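Local structure of O-phospho-L-seryl-tRNA:Cys-tRNA synthase (Methanocaldococcus jannaschii DSM 2661, 5X6B) at residues G65-E70 with I300-A305; D143-Y148 with G204-L209; L321-Y326 with E400-V405; R377-I382 with V406-E411. The protein probably converts O-phosphoseryl-tRNA(Cys) into cysteinyl-tRNA(Cys) with a lysine-bound pyridoxal phosphate as cofactor. All coordinates share one frame; numbering follows the deposited sequence.

Contact 1: residues G65-E70 with I300-A305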
loop_
_atom_site.group_PDB
_atom_site.type_symbol
_atom_site.label_atom_id
_atom_site.label_comp_id
_atom_site.label_asym_id
_atom_site.label_seq_id
_atom_site.Cartn_x
_atom_site.Cartn_y
_atom_site.Cartn_z
ATOM N N GLY B 65 5.466 -11.689 -1.337
ATOM C CA GLY B 65 5.065 -10.296 -1.281
ATOM C C GLY B 65 4.851 -9.665 -2.644
ATOM O O GLY B 65 4.789 -8.441 -2.768
ATOM N N ILE B 66 4.744 -10.498 -3.673
ATOM C CA ILE B 66 4.488 -10.007 -5.018
ATOM C C ILE B 66 3.038 -9.543 -5.118
ATOM O O ILE B 66 2.122 -10.258 -4.712
ATOM C CB ILE B 66 4.775 -11.085 -6.078
ATOM C CG1 ILE B 66 6.227 -11.556 -5.976
ATOM C CG2 ILE B 66 4.481 -10.560 -7.467
ATOM C CD1 ILE B 66 7.237 -10.462 -6.235
ATOM N N LEU B 67 2.828 -8.340 -5.640
ATOM C CA LEU B 67 1.482 -7.785 -5.700
ATOM C C LEU B 67 0.696 -8.317 -6.887
ATOM O O LEU B 67 1.181 -8.310 -8.015
ATOM C CB LEU B 67 1.526 -6.257 -5.753
ATOM C CG LEU B 67 1.288 -5.556 -4.413
ATOM C CD1 LEU B 67 2.444 -5.815 -3.456
ATOM C CD2 LEU B 67 1.064 -4.063 -4.617
ATOM N N PRO B 68 -0.523 -8.800 -6.621
ATOM C CA PRO B 68 -1.471 -9.194 -7.662
ATOM C C PRO B 68 -2.125 -7.953 -8.268
ATOM O O PRO B 68 -2.137 -6.904 -7.620
ATOM C CB PRO B 68 -2.485 -10.051 -6.905
ATOM C CG PRO B 68 -2.475 -9.479 -5.523
ATOM C CD PRO B 68 -1.059 -9.028 -5.267
ATOM N N LYS B 69 -2.659 -8.071 -9.479
ATOM C CA LYS B 69 -3.169 -6.915 -10.211
ATOM C C LYS B 69 -4.285 -6.187 -9.462
ATOM O O LYS B 69 -4.427 -4.974 -9.595
ATOM C CB LYS B 69 -3.657 -7.337 -11.602
ATOM C CG LYS B 69 -4.718 -8.420 -11.608
ATOM C CD LYS B 69 -5.181 -8.712 -13.026
ATOM C CE LYS B 69 -6.247 -9.794 -13.059
ATOM N NZ LYS B 69 -5.728 -11.073 -12.507
ATOM N N GLU B 70 -5.063 -6.923 -8.673
ATOM C CA GLU B 70 -6.119 -6.323 -7.859
ATOM C C GLU B 70 -5.538 -5.282 -6.908
ATOM O O GLU B 70 -6.124 -4.222 -6.694
ATOM C CB GLU B 70 -6.872 -7.389 -7.056
ATOM C CG GLU B 70 -7.534 -8.473 -7.896
ATOM C CD GLU B 70 -6.599 -9.624 -8.220
ATOM O OE1 GLU B 70 -5.394 -9.516 -7.916
ATOM O OE2 GLU B 70 -7.069 -10.636 -8.779
ATOM N N ILE B 300 -1.878 -1.213 3.955
ATOM C CA ILE B 300 -3.085 -1.859 4.456
ATOM C C ILE B 300 -4.106 -1.996 3.325
ATOM O O ILE B 300 -4.917 -2.929 3.302
ATOM C CB ILE B 300 -3.696 -1.083 5.658
ATOM C CG1 ILE B 300 -4.851 -1.864 6.287
ATOM C CG2 ILE B 300 -4.164 0.301 5.243
ATOM C CD1 ILE B 300 -4.442 -3.199 6.860
ATOM N N VAL B 301 -4.043 -1.073 2.372
ATOM C CA VAL B 301 -4.926 -1.115 1.217
ATOM C C VAL B 301 -4.558 -2.278 0.297
ATOM O O VAL B 301 -5.436 -2.964 -0.223
ATOM C CB VAL B 301 -4.883 0.205 0.438
ATOM C CG1 VAL B 301 -5.726 0.110 -0.834
ATOM C CG2 VAL B 301 -5.374 1.333 1.320
ATOM N N THR B 302 -3.261 -2.503 0.108
ATOM C CA THR B 302 -2.810 -3.637 -0.682
ATOM C C THR B 302 -3.149 -4.945 0.029
ATOM O O THR B 302 -3.494 -5.934 -0.617
ATOM C CB THR B 302 -1.299 -3.580 -0.964
ATOM O OG1 THR B 302 -0.567 -3.646 0.267
ATOM C CG2 THR B 302 -0.947 -2.298 -1.695
ATOM N N LEU B 303 -3.066 -4.939 1.359
ATOM C CA LEU B 303 -3.361 -6.128 2.157
ATOM C C LEU B 303 -4.826 -6.538 2.008
ATOM O O LEU B 303 -5.135 -7.721 1.848
ATOM C CB LEU B 303 -3.024 -5.882 3.629
ATOM C CG LEU B 303 -3.090 -7.071 4.593
ATOM C CD1 LEU B 303 -2.130 -8.175 4.175
ATOM C CD2 LEU B 303 -2.788 -6.623 6.016
ATOM N N MET B 304 -5.723 -5.559 2.055
ATOM C CA MET B 304 -7.145 -5.812 1.831
ATOM C C MET B 304 -7.425 -6.219 0.382
ATOM O O MET B 304 -8.309 -7.033 0.112
ATOM C CB MET B 304 -7.977 -4.578 2.188
ATOM C CG MET B 304 -8.047 -4.272 3.680
ATOM S SD MET B 304 -9.148 -2.883 4.048
ATOM C CE MET B 304 -8.188 -1.511 3.418
ATOM N N ALA B 305 -6.668 -5.651 -0.549
ATOM C CA ALA B 305 -6.862 -5.937 -1.968
ATOM C C ALA B 305 -6.333 -7.320 -2.355
ATOM O O ALA B 305 -6.959 -8.036 -3.132
ATOM C CB ALA B 305 -6.202 -4.865 -2.812
#
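The loop leading into helix 69-77, with the helix's first turn, packs against helix 298-305 here, Leu-67 against Thr-302 and Glu-70 against Ala-305. Pro-68 holds the N-cap position of the first helix. One delta methyl of Leu-67 does the touching: CD2 lies 4.0 Å from CG2 of Thr-302. The two side chains cross at about a right angle. Thr-302 keeps its hydroxyl out of this apolar contact. With chi1 at 63°, OG1 lies between the backbone N and the carbonyl carbon, while CG2 faces Leu-67. OG1 is hydrogen-bonded to Pro-299 O and to Ser-260 N. Ser-260 follows closely on Lys-255, which carries the pyridoxal phosphate, so the helix is tied to the cofactor segment of what looks like a fold type I enzyme. Glu-70 and Ala-305 approach closely enough for side chain to meet backbone in both directions. Ala-305 CB is 3.9 Å from Glu-70 O, and Glu-70 CB is 4.0 Å from Ala-305 O. The Glu-70 chain bends at chi2 (87°), which carries its carboxylate away from helix 298-305. Leu-67 also belongs to the dimer interface: its N is hydrogen-bonded to Asp-80 OD1 of the second subunit.

Contact 2: residues D143-Y148 with G204-L209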
loop_
_atom_site.group_PDB
_atom_site.type_symbol
_atom_site.label_atom_id
_atom_site.label_comp_id
_atom_site.label_asym_id
_atom_site.label_seq_id
_atom_site.Cartn_x
_atom_site.Cartn_y
_atom_site.Cartn_z
ATOM N N ASP B 143 12.625 -20.419 20.251
ATOM C CA ASP B 143 13.480 -21.408 19.593
ATOM C C ASP B 143 14.797 -20.784 19.137
ATOM O O ASP B 143 14.897 -19.574 18.989
ATOM C CB ASP B 143 12.759 -22.043 18.397
ATOM C CG ASP B 143 12.322 -21.018 17.362
ATOM O OD1 ASP B 143 12.025 -19.867 17.737
ATOM O OD2 ASP B 143 12.284 -21.363 16.164
ATOM N N LYS B 144 15.802 -21.617 18.903
ATOM C CA LYS B 144 17.113 -21.130 18.489
ATOM C C LYS B 144 17.132 -20.697 17.026
ATOM O O LYS B 144 18.089 -20.071 16.570
ATOM C CB LYS B 144 18.179 -22.203 18.734
ATOM C CG LYS B 144 19.294 -21.744 19.654
ATOM C CD LYS B 144 20.365 -22.805 19.845
ATOM C CE LYS B 144 20.419 -23.249 21.304
ATOM N NZ LYS B 144 21.658 -24.010 21.639
ATOM N N ASN B 145 16.070 -21.030 16.297
ATOM C CA ASN B 145 15.947 -20.642 14.895
ATOM C C ASN B 145 15.218 -19.318 14.717
ATOM O O ASN B 145 14.890 -18.926 13.595
ATOM C CB ASN B 145 15.211 -21.720 14.097
ATOM C CG ASN B 145 16.120 -22.825 13.626
ATOM O OD1 ASN B 145 17.347 -22.719 13.703
ATOM N ND2 ASN B 145 15.522 -23.890 13.101
ATOM N N ALA B 146 14.959 -18.637 15.826
ATOM C CA ALA B 146 14.138 -17.433 15.805
ATOM C C ALA B 146 14.763 -16.315 14.976
ATOM O O ALA B 146 15.989 -16.164 14.923
ATOM C CB ALA B 146 13.871 -16.953 17.224
ATOM N N HIS B 147 13.898 -15.545 14.324
ATOM C CA HIS B 147 14.306 -14.397 13.525
ATOM C C HIS B 147 14.903 -13.320 14.422
ATOM O O HIS B 147 14.437 -13.120 15.545
ATOM C CB HIS B 147 13.110 -13.845 12.750
ATOM C CG HIS B 147 13.481 -12.900 11.651
ATOM N ND1 HIS B 147 13.365 -11.537 11.770
ATOM C CD2 HIS B 147 13.970 -13.130 10.405
ATOM C CE1 HIS B 147 13.763 -10.961 10.647
ATOM N NE2 HIS B 147 14.137 -11.909 9.807
ATOM N N TYR B 148 15.924 -12.627 13.921
ATOM C CA TYR B 148 16.661 -11.647 14.719
ATOM C C TYR B 148 15.741 -10.601 15.345
ATOM O O TYR B 148 16.036 -10.067 16.412
ATOM C CB TYR B 148 17.743 -10.958 13.871
ATOM C CG TYR B 148 17.238 -9.918 12.883
ATOM C CD1 TYR B 148 17.031 -8.598 13.274
ATOM C CD2 TYR B 148 17.000 -10.249 11.555
ATOM C CE1 TYR B 148 16.582 -7.646 12.379
ATOM C CE2 TYR B 148 16.549 -9.303 10.653
ATOM C CZ TYR B 148 16.340 -8.003 11.070
ATOM O OH TYR B 148 15.892 -7.056 10.177
ATOM N N GLY B 204 13.474 -18.535 9.088
ATOM C CA GLY B 204 13.861 -17.913 7.838
ATOM C C GLY B 204 15.252 -18.280 7.371
ATOM O O GLY B 204 15.792 -17.655 6.460
ATOM N N GLU B 205 15.840 -19.296 7.989
ATOM C CA GLU B 205 17.160 -19.753 7.568
ATOM C C GLU B 205 17.077 -21.113 6.886
ATOM O O GLU B 205 17.846 -21.410 5.977
ATOM C CB GLU B 205 18.119 -19.818 8.758
ATOM C CG GLU B 205 19.568 -20.106 8.376
ATOM C CD GLU B 205 20.195 -18.996 7.547
ATOM O OE1 GLU B 205 19.695 -17.852 7.588
ATOM O OE2 GLU B 205 21.193 -19.271 6.852
ATOM N N TYR B 206 16.130 -21.935 7.322
ATOM C CA TYR B 206 16.025 -23.292 6.809
ATOM C C TYR B 206 14.629 -23.581 6.278
ATOM O O TYR B 206 14.444 -24.475 5.457
ATOM C CB TYR B 206 16.406 -24.303 7.900
ATOM C CG TYR B 206 17.815 -24.109 8.422
ATOM C CD1 TYR B 206 18.911 -24.493 7.661
ATOM C CD2 TYR B 206 18.050 -23.535 9.667
ATOM C CE1 TYR B 206 20.199 -24.314 8.120
ATOM C CE2 TYR B 206 19.341 -23.351 10.137
ATOM C CZ TYR B 206 20.409 -23.744 9.357
ATOM O OH TYR B 206 21.699 -23.571 9.802
ATOM N N GLY B 207 13.651 -22.815 6.742
ATOM C CA GLY B 207 12.285 -22.990 6.289
ATOM C C GLY B 207 11.657 -24.259 6.828
ATOM O O GLY B 207 10.901 -24.933 6.130
ATOM N N ASN B 208 11.983 -24.588 8.074
ATOM C CA ASN B 208 11.396 -25.742 8.745
ATOM C C ASN B 208 10.065 -25.403 9.395
ATOM O O ASN B 208 9.969 -24.464 10.181
ATOM C CB ASN B 208 12.349 -26.296 9.805
ATOM C CG ASN B 208 13.579 -26.933 9.209
ATOM O OD1 ASN B 208 13.547 -27.439 8.085
ATOM N ND2 ASN B 208 14.676 -26.915 9.959
ATOM N N LEU B 209 9.040 -26.174 9.061
ATOM C CA LEU B 209 7.752 -26.060 9.726
ATOM C C LEU B 209 7.840 -26.714 11.112
ATOM O O LEU B 209 8.663 -27.605 11.338
ATOM C CB LEU B 209 6.660 -26.706 8.871
ATOM C CG LEU B 209 5.207 -26.658 9.343
ATOM C CD1 LEU B 209 4.770 -25.227 9.620
ATOM C CD2 LEU B 209 4.320 -27.298 8.298
HETATM O O HOH W 1 14.303 -17.296 11.351
#
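Asn-145 and Tyr-206 both set CG opposite the carbonyl carbon and beside the backbone N, with chi1 at -84° and -59°. This brings the amide of Asn-145 to the rim of the Tyr-206 ring. OD1 lies at the ring edge, near its plane, 4.1 Å from CE2. The amide and ring planes are 40° apart. OD1 takes its hydrogen bond from elsewhere, from Tyr-166 OH. The amide nitrogen is also held, by Tyr-173 O, so both ends of the group are fixed. These loops follow the adjacent parallel strands 139-143 and 194-200 and leave from their C-terminal ends, the side of the large sheet where fold type I enzymes carry the active site. Asp-143 to Ala-146 form a type I turn that presents Asn-145 to the other loop. Next to it, Asn-208 ND2 is 4.4 Å from Asn-145 ND2. The two donors do not pair with each other: that of Asn-208 bonds to Thr-172 O, the carbonyl preceding the one used by Asn-145. Glu-205 CG covers one face of the Tyr-206 ring toward its rim. A water joins the backbones, giving a hydrogen bond to Asn-145 O (2.8 Å) and accepting one from Gly-204 N (2.7 Å).

Contact 3: residues L321-Y326 with E400-V405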
loop_
_atom_site.group_PDB
_atom_site.type_symbol
_atom_site.label_atom_id
_atom_site.label_comp_id
_atom_site.label_asym_id
_atom_site.label_seq_id
_atom_site.Cartn_x
_atom_site.Cartn_y
_atom_site.Cartn_z
ATOM N N LEU B 321 4.441 -26.350 -2.876
ATOM C CA LEU B 321 5.362 -27.346 -2.328
ATOM C C LEU B 321 5.871 -28.260 -3.435
ATOM O O LEU B 321 7.051 -28.624 -3.468
ATOM C CB LEU B 321 4.693 -28.168 -1.225
ATOM C CG LEU B 321 4.450 -27.400 0.075
ATOM C CD1 LEU B 321 3.762 -28.265 1.109
ATOM C CD2 LEU B 321 5.765 -26.872 0.603
ATOM N N LYS B 322 4.972 -28.609 -4.351
ATOM C CA LYS B 322 5.336 -29.397 -5.523
ATOM C C LYS B 322 6.411 -28.704 -6.353
ATOM O O LYS B 322 7.354 -29.351 -6.812
ATOM C CB LYS B 322 4.106 -29.675 -6.384
ATOM C CG LYS B 322 4.403 -30.503 -7.612
ATOM C CD LYS B 322 3.135 -30.810 -8.383
ATOM C CE LYS B 322 3.454 -31.559 -9.661
ATOM N NZ LYS B 322 2.252 -31.773 -10.519
ATOM N N LYS B 323 6.275 -27.391 -6.538
ATOM C CA LYS B 323 7.290 -26.627 -7.258
ATOM C C LYS B 323 8.600 -26.678 -6.499
ATOM O O LYS B 323 9.675 -26.829 -7.089
ATOM C CB LYS B 323 6.867 -25.169 -7.453
ATOM C CG LYS B 323 5.594 -24.955 -8.253
ATOM C CD LYS B 323 5.246 -23.479 -8.269
ATOM C CE LYS B 323 3.874 -23.228 -8.862
ATOM N NZ LYS B 323 3.448 -21.816 -8.637
ATOM N N THR B 324 8.487 -26.550 -5.181
ATOM C CA THR B 324 9.636 -26.529 -4.291
ATOM C C THR B 324 10.393 -27.849 -4.337
ATOM O O THR B 324 11.613 -27.878 -4.526
ATOM C CB THR B 324 9.197 -26.249 -2.844
ATOM O OG1 THR B 324 8.488 -25.006 -2.790
ATOM C CG2 THR B 324 10.396 -26.202 -1.913
ATOM N N ARG B 325 9.660 -28.942 -4.162
ATOM C CA ARG B 325 10.274 -30.262 -4.117
ATOM C C ARG B 325 10.844 -30.660 -5.469
ATOM O O ARG B 325 11.834 -31.388 -5.533
ATOM C CB ARG B 325 9.268 -31.301 -3.631
ATOM C CG ARG B 325 8.853 -31.069 -2.195
ATOM C CD ARG B 325 7.902 -32.122 -1.678
ATOM N NE ARG B 325 7.451 -31.786 -0.331
ATOM C CZ ARG B 325 6.560 -32.489 0.361
ATOM N NH1 ARG B 325 6.018 -33.580 -0.162
ATOM N NH2 ARG B 325 6.213 -32.098 1.580
ATOM N N TYR B 326 10.228 -30.174 -6.546
ATOM C CA TYR B 326 10.777 -30.372 -7.882
ATOM C C TYR B 326 12.168 -29.759 -7.981
ATOM O O TYR B 326 13.080 -30.358 -8.544
ATOM C CB TYR B 326 9.864 -29.767 -8.948
ATOM C CG TYR B 326 10.484 -29.745 -10.330
ATOM C CD1 TYR B 326 10.499 -30.882 -11.128
ATOM C CD2 TYR B 326 11.061 -28.584 -10.833
ATOM C CE1 TYR B 326 11.070 -30.862 -12.387
ATOM C CE2 TYR B 326 11.633 -28.557 -12.092
ATOM C CZ TYR B 326 11.632 -29.696 -12.864
ATOM O OH TYR B 326 12.202 -29.662 -14.111
ATOM N N GLU B 400 6.657 -22.783 -15.838
ATOM C CA GLU B 400 7.633 -22.515 -16.886
ATOM C C GLU B 400 8.831 -21.770 -16.311
ATOM O O GLU B 400 9.977 -22.052 -16.655
ATOM C CB GLU B 400 6.999 -21.714 -18.019
ATOM C CG GLU B 400 7.922 -21.483 -19.211
ATOM C CD GLU B 400 7.198 -20.879 -20.403
ATOM O OE1 GLU B 400 5.947 -20.846 -20.395
ATOM O OE2 GLU B 400 7.882 -20.431 -21.346
ATOM N N GLN B 401 8.558 -20.826 -15.417
ATOM C CA GLN B 401 9.623 -20.076 -14.769
ATOM C C GLN B 401 10.441 -20.986 -13.860
ATOM O O GLN B 401 11.661 -20.852 -13.768
ATOM C CB GLN B 401 9.044 -18.900 -13.986
ATOM C CG GLN B 401 8.449 -17.836 -14.880
ATOM C CD GLN B 401 7.718 -16.767 -14.107
ATOM O OE1 GLN B 401 6.909 -17.063 -13.229
ATOM N NE2 GLN B 401 8.002 -15.511 -14.427
ATOM N N VAL B 402 9.764 -21.921 -13.202
ATOM C CA VAL B 402 10.445 -22.896 -12.363
ATOM C C VAL B 402 11.430 -23.738 -13.184
ATOM O O VAL B 402 12.591 -23.895 -12.795
ATOM C CB VAL B 402 9.436 -23.820 -11.650
ATOM C CG1 VAL B 402 10.163 -24.869 -10.820
ATOM C CG2 VAL B 402 8.490 -22.999 -10.775
ATOM N N GLU B 403 10.976 -24.267 -14.321
ATOM C CA GLU B 403 11.859 -25.040 -15.200
ATOM C C GLU B 403 13.027 -24.191 -15.684
ATOM O O GLU B 403 14.168 -24.655 -15.729
ATOM C CB GLU B 403 11.120 -25.586 -16.420
ATOM C CG GLU B 403 9.964 -26.528 -16.169
ATOM C CD GLU B 403 9.436 -27.093 -17.479
ATOM O OE1 GLU B 403 10.269 -27.399 -18.362
ATOM O OE2 GLU B 403 8.197 -27.192 -17.649
ATOM N N TYR B 404 12.729 -22.952 -16.064
ATOM C CA TYR B 404 13.754 -22.038 -16.551
ATOM C C TYR B 404 14.880 -21.884 -15.536
ATOM O O TYR B 404 16.057 -22.038 -15.874
ATOM C CB TYR B 404 13.152 -20.671 -16.867
ATOM C CG TYR B 404 14.165 -19.688 -17.404
ATOM C CD1 TYR B 404 14.437 -19.618 -18.762
ATOM C CD2 TYR B 404 14.865 -18.842 -16.550
ATOM C CE1 TYR B 404 15.366 -18.734 -19.260
ATOM C CE2 TYR B 404 15.801 -17.955 -17.038
ATOM C CZ TYR B 404 16.046 -17.903 -18.396
ATOM O OH TYR B 404 16.975 -17.020 -18.897
ATOM N N VAL B 405 14.506 -21.576 -14.294
ATOM C CA VAL B 405 15.468 -21.375 -13.219
ATOM C C VAL B 405 16.346 -22.605 -13.001
ATOM O O VAL B 405 17.575 -22.493 -12.916
ATOM C CB VAL B 405 14.762 -21.031 -11.898
ATOM C CG1 VAL B 405 15.768 -20.991 -10.756
ATOM C CG2 VAL B 405 14.014 -19.707 -12.022
#
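Val-402 is the central apolar residue here, touching Tyr-326 with one methyl and Lys-323 with the other. Its CG1 is 3.8 Å from CD2 of the Tyr-326 ring and 4.2 Å from CE2 of the same ring. The methyl approaches the ring obliquely. Tyr-326 and Val-402 run past each other in opposite directions. The second methyl, CG2, lies 4.1 Å from CD of Lys-323, and these two side chains cross at about a right angle. The fork of the valine explains the division of work: CG1 lies opposite the backbone N (chi1 178°) and CG2 opposite the carbonyl carbon.

The ammonium group of Lys-323 finds its partners elsewhere. Lys-323 offers its methylene chain to Val-402, and its extended shape carries NZ beyond the contact. There NZ makes a hydrogen bond to Leu-397 O and a salt bridge to Glu-320 OE2. At the solvent-exposed margin, Tyr-326 OH comes within 4.4 Å of Glu-403 CG, a loose approach to the aliphatic part of the glutamate.

The short helical segments run almost parallel, at 15°, with their axes 10.8 Å from each other, and side chains bridge the interval.

Helices 317-331 and 399-415 thus pack together in the C-terminal part of the chain. Lys-323 also rests on Trp-399, at the start of the second helix, and Tyr-326 on Val-406, further along it. Gln-401 and Val-405 extend from helix 399-415 to Ile-56 of strand 56-57.

Contact 4: residues R377-I382 with V406-E411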
loop_
_atom_site.group_PDB
_atom_site.type_symbol
_atom_site.label_atom_id
_atom_site.label_comp_id
_atom_site.label_asym_id
_atom_site.label_seq_id
_atom_site.Cartn_x
_atom_site.Cartn_y
_atom_site.Cartn_z
ATOM N N ARG B 377 21.523 -14.402 -17.255
ATOM C CA ARG B 377 20.384 -15.192 -17.705
ATOM C C ARG B 377 19.089 -14.700 -17.069
ATOM O O ARG B 377 18.104 -15.437 -16.994
ATOM C CB ARG B 377 20.609 -16.671 -17.393
ATOM C CG ARG B 377 22.010 -17.127 -17.735
ATOM C CD ARG B 377 22.135 -18.632 -17.822
ATOM N NE ARG B 377 23.495 -19.015 -18.188
ATOM C CZ ARG B 377 23.824 -20.190 -18.712
ATOM N NH1 ARG B 377 25.091 -20.457 -19.008
ATOM N NH2 ARG B 377 22.885 -21.093 -18.952
ATOM N N GLY B 378 19.101 -13.453 -16.605
ATOM C CA GLY B 378 17.894 -12.800 -16.128
ATOM C C GLY B 378 17.365 -13.319 -14.806
ATOM O O GLY B 378 16.154 -13.338 -14.577
ATOM N N ILE B 379 18.273 -13.726 -13.924
ATOM C CA ILE B 379 17.883 -14.231 -12.613
ATOM C C ILE B 379 18.651 -13.523 -11.502
ATOM O O ILE B 379 19.859 -13.299 -11.606
ATOM C CB ILE B 379 18.118 -15.756 -12.499
ATOM C CG1 ILE B 379 17.384 -16.503 -13.614
ATOM C CG2 ILE B 379 17.654 -16.269 -11.149
ATOM C CD1 ILE B 379 17.629 -17.993 -13.606
ATOM N N GLY B 380 17.944 -13.164 -10.439
ATOM C CA GLY B 380 18.579 -12.573 -9.281
ATOM C C GLY B 380 17.911 -13.036 -8.004
ATOM O O GLY B 380 17.062 -13.929 -8.028
ATOM N N GLY B 381 18.286 -12.423 -6.886
ATOM C CA GLY B 381 17.685 -12.764 -5.609
ATOM C C GLY B 381 18.632 -13.566 -4.742
ATOM O O GLY B 381 18.332 -13.851 -3.585
ATOM N N ILE B 382 19.775 -13.935 -5.309
ATOM C CA ILE B 382 20.818 -14.623 -4.558
ATOM C C ILE B 382 21.926 -13.635 -4.204
ATOM O O ILE B 382 22.347 -12.842 -5.046
ATOM C CB ILE B 382 21.415 -15.805 -5.356
ATOM C CG1 ILE B 382 20.306 -16.662 -5.963
ATOM C CG2 ILE B 382 22.314 -16.654 -4.471
ATOM C CD1 ILE B 382 19.359 -17.244 -4.947
ATOM N N VAL B 406 15.709 -23.771 -12.914
ATOM C CA VAL B 406 16.422 -25.028 -12.700
ATOM C C VAL B 406 17.416 -25.311 -13.820
ATOM O O VAL B 406 18.587 -25.598 -13.560
ATOM C CB VAL B 406 15.450 -26.214 -12.581
ATOM C CG1 VAL B 406 16.206 -27.522 -12.658
ATOM C CG2 VAL B 406 14.660 -26.126 -11.285
ATOM N N ASN B 407 16.950 -25.226 -15.064
ATOM C CA ASN B 407 17.824 -25.440 -16.213
ATOM C C ASN B 407 18.963 -24.434 -16.227
ATOM O O ASN B 407 20.094 -24.763 -16.589
ATOM C CB ASN B 407 17.031 -25.359 -17.521
ATOM C CG ASN B 407 16.053 -26.509 -17.679
ATOM O OD1 ASN B 407 16.250 -27.589 -17.115
ATOM N ND2 ASN B 407 14.993 -26.284 -18.447
ATOM N N ALA B 408 18.653 -23.207 -15.820
ATOM C CA ALA B 408 19.638 -22.139 -15.777
ATOM C C ALA B 408 20.798 -22.517 -14.871
ATOM O O ALA B 408 21.951 -22.510 -15.298
ATOM C CB ALA B 408 18.996 -20.850 -15.307
ATOM N N ILE B 409 20.477 -22.862 -13.625
ATOM C CA ILE B 409 21.479 -23.264 -12.639
ATOM C C ILE B 409 22.306 -24.456 -13.123
ATOM O O ILE B 409 23.531 -24.459 -12.991
ATOM C CB ILE B 409 20.822 -23.619 -11.289
ATOM C CG1 ILE B 409 20.054 -22.419 -10.736
ATOM C CG2 ILE B 409 21.869 -24.078 -10.287
ATOM C CD1 ILE B 409 19.226 -22.736 -9.510
ATOM N N LYS B 410 21.632 -25.458 -13.684
ATOM C CA LYS B 410 22.307 -26.629 -14.245
ATOM C C LYS B 410 23.327 -26.248 -15.309
ATOM O O LYS B 410 24.451 -26.742 -15.307
ATOM C CB LYS B 410 21.294 -27.604 -14.848
ATOM C CG LYS B 410 20.483 -28.380 -13.828
ATOM C CD LYS B 410 19.603 -29.403 -14.520
ATOM C CE LYS B 410 18.839 -30.247 -13.518
ATOM N NZ LYS B 410 17.997 -31.275 -14.198
ATOM N N GLU B 411 22.929 -25.370 -16.222
ATOM C CA GLU B 411 23.814 -24.953 -17.301
ATOM C C GLU B 411 24.937 -24.060 -16.794
ATOM O O GLU B 411 25.991 -23.975 -17.421
ATOM C CB GLU B 411 23.028 -24.230 -18.390
ATOM C CG GLU B 411 22.013 -25.097 -19.102
ATOM C CD GLU B 411 21.056 -24.278 -19.933
ATOM O OE1 GLU B 411 21.227 -23.041 -19.982
ATOM O OE2 GLU B 411 20.127 -24.866 -20.525
#
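The guanidinium group of Arg-377 meets Glu-411 at its edge, near its own plane. NH2 is 2.8 Å from Glu-411 OE1, a salt bridge. The carboxylate plane is turned 52° from that of the guanidinium. NH2 to OE1 is the one close polar pair, so the bridge is single-ended; the beta carbon of Glu-411 also lies by NH2. OE1 lies almost on the continuation of the CZ-NH2 bond rather than in front of one N-H. Ala-408 O approaches the same NH2 obliquely, at 4.0 Å.

The bridge ties a helix end to another helix. A Schellman motif closes helix 369-375, with Gly-378 as its C-prime residue at positive phi. The N-H groups of Gly-378 and Ile-379 bond back to carbonyls of the helix's last turn. The chain then enters the short strand 379-380, which pairs in parallel with strand 56-57 through backbone bonds of Gly-378 and Gly-380 to Ile-56. Helix 399-415 lies alongside.

Arg-377 spans the gap with an extended chain from CG to NE. It also rests on Ile-412 and Ser-415 of the same helix. Glu-411 likewise extends beyond CG, and the two side chains cross obliquely. Glu-411 is exposed, so solvent probably weakens the charge attraction. Deeper in, the contact turns apolar. Ile-379 points its chain at the helix, and its terminal methyl CD1 lies 3.6 Å from CB of Ala-408.

Overall arrangement
Contacts 3 and 4 adjoin, with centres 12 Å apart, and share helix 399-415. Tyr-404 OH probably makes a hydrogen bond to Arg-377 O at 2.7 Å. Beside it Tyr-404 CE2 packs on Ile-379 CD1 at 3.9 Å. Along the chain their segments alternate. Contact 2 is nested inside the loop closed by contact 1, and the centres of these two lie 26 Å apart. Lys-255, which carries the cofactor, also falls within that loop. Contacts 2 and 3 come within about 7 Å at their nearest atoms without touching. Contact 1 is nearest to the bound nucleic acid, about 17 Å between nearest atoms, against about 32 Å for contact 2 and more than 40 Å for contacts 3 and 4.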